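Local coordinates for B-agarase (Agarivorans gilvus, PDB 5Z6P), which probably hydrolyses beta-galactosidic linkages of agarose, as a family 50 glycoside hydrolase with agarase activity, at residues A103-S108 against D198-L203. Numbering follows the deposited sequence.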
loop_
_atom_site.group_PDB
_atom_site.type_symbol
_atom_site.label_atom_id
_atom_site.label_comp_id
_atom_site.label_asym_id
_atom_site.label_seq_id
_atom_site.Cartn_x
_atom_site.Cartn_y
_atom_site.Cartn_z
ATOM N N ALA A 103 11.139 -15.073 18.802
ATOM C CA ALA A 103 11.733 -15.381 17.507
ATOM C C ALA A 103 13.212 -15.670 17.707
ATOM O O ALA A 103 13.902 -14.900 18.357
ATOM C CB ALA A 103 11.545 -14.236 16.537
ATOM N N LEU A 104 13.691 -16.784 17.164
ATOM C CA LEU A 104 15.063 -17.205 17.391
ATOM C C LEU A 104 15.954 -16.867 16.213
ATOM O O LEU A 104 17.141 -17.134 16.254
ATOM C CB LEU A 104 15.131 -18.706 17.688
ATOM C CG LEU A 104 14.474 -19.175 18.988
ATOM C CD1 LEU A 104 14.773 -20.628 19.275
ATOM C CD2 LEU A 104 14.909 -18.332 20.149
ATOM N N ASP A 105 15.388 -16.269 15.166
ATOM C CA ASP A 105 16.195 -15.777 14.049
ATOM C C ASP A 105 16.913 -14.482 14.413
ATOM O O ASP A 105 16.615 -13.882 15.430
ATOM C CB ASP A 105 15.316 -15.546 12.823
ATOM C CG ASP A 105 14.429 -16.723 12.527
ATOM O OD1 ASP A 105 14.915 -17.663 11.884
ATOM O OD2 ASP A 105 13.253 -16.715 12.942
ATOM N N GLU A 106 17.834 -14.043 13.562
ATOM C CA GLU A 106 18.443 -12.726 13.718
ATOM C C GLU A 106 17.456 -11.609 13.329
ATOM O O GLU A 106 17.563 -10.498 13.820
ATOM C CB GLU A 106 19.722 -12.622 12.887
ATOM C CG GLU A 106 20.837 -13.546 13.391
ATOM C CD GLU A 106 21.966 -13.697 12.409
ATOM O OE1 GLU A 106 22.812 -14.598 12.607
ATOM O OE2 GLU A 106 22.008 -12.919 11.437
ATOM N N HIS A 107 16.496 -11.939 12.463
ATOM C CA HIS A 107 15.464 -11.005 11.982
ATOM C C HIS A 107 14.099 -11.209 12.656
ATOM O O HIS A 107 13.820 -12.270 13.208
ATOM C CB HIS A 107 15.302 -11.162 10.472
ATOM C CG HIS A 107 15.007 -12.573 10.056
ATOM N ND1 HIS A 107 15.991 -13.464 9.680
ATOM C CD2 HIS A 107 13.843 -13.261 10.002
ATOM C CE1 HIS A 107 15.441 -14.629 9.395
ATOM N NE2 HIS A 107 14.140 -14.533 9.583
ATOM N N SER A 108 13.241 -10.188 12.593
ATOM C CA SER A 108 11.897 -10.295 13.151
ATOM C C SER A 108 10.983 -11.127 12.259
ATOM O O SER A 108 11.324 -11.455 11.124
ATOM C CB SER A 108 11.261 -8.910 13.360
ATOM O OG SER A 108 11.060 -8.235 12.128
ATOM N N ASP A 198 12.970 -17.730 6.059
ATOM C CA ASP A 198 12.294 -18.647 6.959
ATOM C C ASP A 198 12.182 -17.987 8.323
ATOM O O ASP A 198 12.850 -17.005 8.582
ATOM C CB ASP A 198 13.049 -19.974 7.054
ATOM C CG ASP A 198 12.912 -20.814 5.791
ATOM O OD1 ASP A 198 11.938 -20.612 5.023
ATOM O OD2 ASP A 198 13.769 -21.686 5.574
ATOM N N HIS A 199 11.344 -18.516 9.196
ATOM C CA HIS A 199 11.276 -17.986 10.551
ATOM C C HIS A 199 11.156 -19.108 11.576
ATOM O O HIS A 199 10.450 -20.084 11.361
ATOM C CB HIS A 199 10.100 -17.000 10.693
ATOM C CG HIS A 199 10.110 -15.899 9.680
ATOM N ND1 HIS A 199 10.646 -14.651 9.932
ATOM C CD2 HIS A 199 9.659 -15.860 8.403
ATOM C CE1 HIS A 199 10.527 -13.899 8.854
ATOM N NE2 HIS A 199 9.932 -14.610 7.911
ATOM N N HIS A 200 11.866 -18.959 12.687
ATOM C CA HIS A 200 11.841 -19.945 13.761
ATOM C C HIS A 200 11.249 -19.332 15.026
ATOM O O HIS A 200 11.888 -18.507 15.655
ATOM C CB HIS A 200 13.252 -20.466 14.059
ATOM C CG HIS A 200 13.945 -21.083 12.880
ATOM N ND1 HIS A 200 14.339 -20.358 11.776
ATOM C CD2 HIS A 200 14.320 -22.360 12.638
ATOM C CE1 HIS A 200 14.924 -21.162 10.908
ATOM N NE2 HIS A 200 14.931 -22.383 11.413
ATOM N N LEU A 201 10.045 -19.742 15.411
ATOM C CA LEU A 201 9.400 -19.151 16.575
ATOM C C LEU A 201 9.127 -20.153 17.700
ATOM O O LEU A 201 9.027 -21.359 17.482
ATOM C CB LEU A 201 8.072 -18.490 16.177
ATOM C CG LEU A 201 8.076 -17.452 15.055
ATOM C CD1 LEU A 201 6.672 -17.070 14.697
ATOM C CD2 LEU A 201 8.830 -16.220 15.467
ATOM N N LEU A 202 9.002 -19.620 18.908
ATOM C CA LEU A 202 8.535 -20.361 20.055
ATOM C C LEU A 202 7.211 -19.749 20.506
ATOM O O LEU A 202 7.168 -18.587 20.841
ATOM C CB LEU A 202 9.554 -20.312 21.190
ATOM C CG LEU A 202 10.932 -20.855 20.870
ATOM C CD1 LEU A 202 11.832 -20.667 22.062
ATOM C CD2 LEU A 202 10.816 -22.318 20.468
ATOM N N LEU A 203 6.150 -20.544 20.503
ATOM C CA LEU A 203 4.819 -20.107 20.868
ATOM C C LEU A 203 4.407 -20.853 22.126
ATOM O O LEU A 203 4.651 -22.031 22.245
ATOM C CB LEU A 203 3.831 -20.387 19.738
ATOM C CG LEU A 203 4.107 -19.831 18.343
ATOM C CD1 LEU A 203 3.016 -20.236 17.350
ATOM C CD2 LEU A 203 4.291 -18.301 18.357
HETATM O O HOH W 1 11.881 -14.139 12.864
#
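Asp-105 and His-200 show how a carboxylate can stand in as acceptor where a beta ladder ends. Beyond the antiparallel pairing of Ala-103 with Leu-201, the backbone N of Leu-104 keeps a 2.9 Å bond to His-200 O, but Asp-105 OD2, through its syn lone pair, accepts from the backbone N-H of His-200, 2.7 Å away and almost straight. Asp-105 OD1 accepts a more bent hydrogen bond from His-200 ND1 at 2.8 Å, with carboxylate and imidazole planes 57° apart. Two donors of one residue thus help fix the rotation of the carboxylate.

Further along, chi1 of His-107 (55°) brings its ring back over the loop, Asp-105 CB above one face toward the rim, and turns His-107 NE2 to Asp-198 O, 3.0 Å away near the ring plane. His-107 CD2 meets His-199 ND1 at 3.5 Å, the ring planes 84° apart. A water donates to Asp-105 OD2 and His-107 O and also bonds His-199 ND1, while His-199 NE2 pairs with Ser-195 OG.

The loop joining strands 95-103 and 109-117 is thereby tied to the start of strand 199-210, which strand 64-69 flanks, within the carbohydrate-binding-module-like domain; Ser-108 OG reaches Glu-691 on helix 689-704.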